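Local coordinates for protein carbohydrate kinase, FGGY (Rhodospirillum rubrum, PDB 3IFR) that probably phosphorylates D-xylulose as a xylulose kinase of the FGGY carbohydrate kinase family, at residues E124-L127 with A128-N132. Numbering follows the deposited sequence.
Sequences EAFL and ARTGN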
ATOM      1  N   GLU A 124      14.120  18.140  -3.328  1.00 45.66           N
ATOM      2  CA  GLU A 124      15.035  17.174  -2.715  1.00 43.00           C
ATOM      3  C   GLU A 124      15.073  17.424  -1.239  1.00 42.35           C
ATOM      4  O   GLU A 124      14.882  16.508  -0.441  1.00 44.44           O
ATOM      5  CB  GLU A 124      16.445  17.316  -3.275  1.00 45.93           C
ATOM      6  CG  GLU A 124      16.616  16.729  -4.654  1.00 49.00           C
ATOM      7  CD  GLU A 124      15.340  16.809  -5.471  1.00 52.66           C
ATOM      8  OE1 GLU A 124      15.355  17.462  -6.549  1.00 56.34           O
ATOM      9  OE2 GLU A 124      14.317  16.223  -5.029  1.00 51.91           O
ATOM     10  N   ALA A 125      15.334  18.669  -0.872  1.00 39.91           N
ATOM     11  CA  ALA A 125      15.354  19.018   0.524  1.00 39.42           C
ATOM     12  C   ALA A 125      14.038  18.531   1.113  1.00 38.34           C
ATOM     13  O   ALA A 125      14.003  17.974   2.206  1.00 38.42           O
ATOM     14  CB  ALA A 125      15.505  20.512   0.683  1.00 39.53           C
ATOM     15  N   PHE A 126      12.956  18.721   0.359  1.00 40.04           N
ATOM     16  CA  PHE A 126      11.620  18.351   0.817  1.00 35.26           C
ATOM     17  C   PHE A 126      11.517  16.837   1.014  1.00 35.43           C
ATOM     18  O   PHE A 126      11.018  16.352   2.052  1.00 33.37           O
ATOM     19  CB  PHE A 126      10.563  18.802  -0.189  1.00 34.46           C
ATOM     20  CG  PHE A 126       9.174  18.428   0.212  1.00 32.53           C
ATOM     21  CD1 PHE A 126       8.681  17.162  -0.044  1.00 29.57           C
ATOM     22  CD2 PHE A 126       8.370  19.326   0.874  1.00 28.61           C
ATOM     23  CE1 PHE A 126       7.402  16.811   0.344  1.00 28.82           C
ATOM     24  CE2 PHE A 126       7.094  18.980   1.265  1.00 28.80           C
ATOM     25  CZ  PHE A 126       6.600  17.722   0.996  1.00 26.23           C
ATOM     26  N   LEU A 127      11.968  16.099   0.001  1.00 33.22           N
ATOM     27  CA  LEU A 127      11.896  14.645   0.034  1.00 34.42           C
ATOM     28  C   LEU A 127      12.824  14.096   1.149  1.00 37.37           C
ATOM     29  O   LEU A 127      12.470  13.135   1.845  1.00 36.87           O
ATOM     30  CB  LEU A 127      12.173  14.075  -1.359  1.00 34.84           C
ATOM     31  CG  LEU A 127      12.109  12.593  -1.766  1.00 36.09           C
ATOM     32  CD1 LEU A 127      13.509  12.068  -1.986  1.00 40.56           C
ATOM     33  CD2 LEU A 127      11.370  11.695  -0.774  1.00 32.13           C
ATOM     34  N   ALA A 128      13.968  14.746   1.369  1.00 36.56           N
ATOM     35  CA  ALA A 128      14.860  14.378   2.483  1.00 38.41           C
ATOM     36  C   ALA A 128      14.232  14.727   3.809  1.00 34.89           C
ATOM     37  O   ALA A 128      14.654  14.283   4.858  1.00 37.10           O
ATOM     38  CB  ALA A 128      16.201  15.085   2.370  1.00 36.14           C
ATOM     39  N   ARG A 129      13.231  15.558   3.774  1.00 32.57           N
ATOM     40  CA  ARG A 129      12.704  16.026   5.023  1.00 33.81           C
ATOM     41  C   ARG A 129      11.521  15.183   5.476  1.00 33.08           C
ATOM     42  O   ARG A 129      11.400  14.844   6.646  1.00 35.73           O
ATOM     43  CB  ARG A 129      12.289  17.471   4.853  1.00 34.73           C
ATOM     44  CG  ARG A 129      11.718  18.070   6.054  1.00 33.71           C
ATOM     45  CD  ARG A 129      12.047  19.516   5.965  1.00 35.13           C
ATOM     46  NE  ARG A 129      11.710  20.191   7.187  1.00 35.00           N
ATOM     47  CZ  ARG A 129      10.801  21.145   7.258  1.00 33.34           C
ATOM     48  NH1 ARG A 129      10.172  21.525   6.159  1.00 35.62           N
ATOM     49  NH2 ARG A 129      10.545  21.721   8.419  1.00 30.17           N
ATOM     50  N   THR A 130      10.631  14.874   4.546  1.00 30.28           N
ATOM     51  CA  THR A 130       9.420  14.160   4.871  1.00 30.09           C
ATOM     52  C   THR A 130       9.537  12.706   4.406  1.00 28.23           C
ATOM     53  O   THR A 130       8.623  11.915   4.607  1.00 25.07           O
ATOM     54  CB  THR A 130       8.284  14.744   4.085  1.00 27.68           C
ATOM     55  OG1 THR A 130       8.506  14.420   2.709  1.00 31.10           O
ATOM     56  CG2 THR A 130       8.281  16.253   4.228  1.00 32.13           C
ATOM     57  N   GLY A 131      10.647  12.385   3.749  1.00 28.94           N
ATOM     58  CA  GLY A 131      10.836  11.076   3.153  1.00 30.33           C
ATOM     59  C   GLY A 131       9.836  10.718   2.065  1.00 26.66           C
ATOM     60  O   GLY A 131       9.724   9.565   1.669  1.00 27.73           O
ATOM     61  N   ASN A 132       9.117  11.713   1.578  1.00 28.10           N
ATOM     62  CA  ASN A 132       8.132  11.537   0.506  1.00 26.41           C
ATOM     63  C   ASN A 132       8.290  12.673  -0.495  1.00 27.76           C
ATOM     64  O   ASN A 132       8.737  13.751  -0.115  1.00 29.59           O
ATOM     65  CB  ASN A 132       6.736  11.563   1.092  1.00 23.69           C
ATOM     66  CG  ASN A 132       6.413  10.296   1.818  1.00 24.53           C
ATOM     67  OD1 ASN A 132       5.790   9.392   1.256  1.00 25.80           O
ATOM     68  ND2 ASN A 132       6.901  10.177   3.058  1.00 26.24           N
TER
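Phe126 and Thr130 meet one turn apart where helix 123-130 ends, in the N-terminal FGGY domain, and an ST turn leads the chain out. Among the backbone bonds, Ala128 N to Glu124 O (2.7 Å) and Thr130 N to Phe126 O are regular helical bonds, whereas Gly131 N to Leu127 O is a weak bond, bent to 118° at the hydrogen. Gly131 then leaves the helix with positive phi (62°), a conformation that glycine adopts readily.

Side-chain hydrogen bonding centres on Thr130. Its chi1 of 68° sets OG1 between backbone N and carbonyl carbon, where it donates to Phe126 O (3.2 Å) from above the carbonyl plane and accepts from Asn132 N (3.0 Å). Phe126 O thereby receives three donors, Arg129 N included. Replacing Thr130 by a valine would probably leave Asn132 N without its acceptor and Phe126 O with one donor fewer, so the turn could shift. The long, extended chain of Arg129 carries its guanidinium out of the turn to salt bridges with Asp189 and Asp198.

On the buried side of the helix, Thr130 CG2 lies over one Phe126 face, a CH-pi contact 4.1 Å from the centroid, while Leu199 of helix 197-201 also touches the ring. Leu127 lays CD2 against the Asn132 backbone, and Asn132 O sits at the Phe126 ring edge, 3.4 Å from CE1.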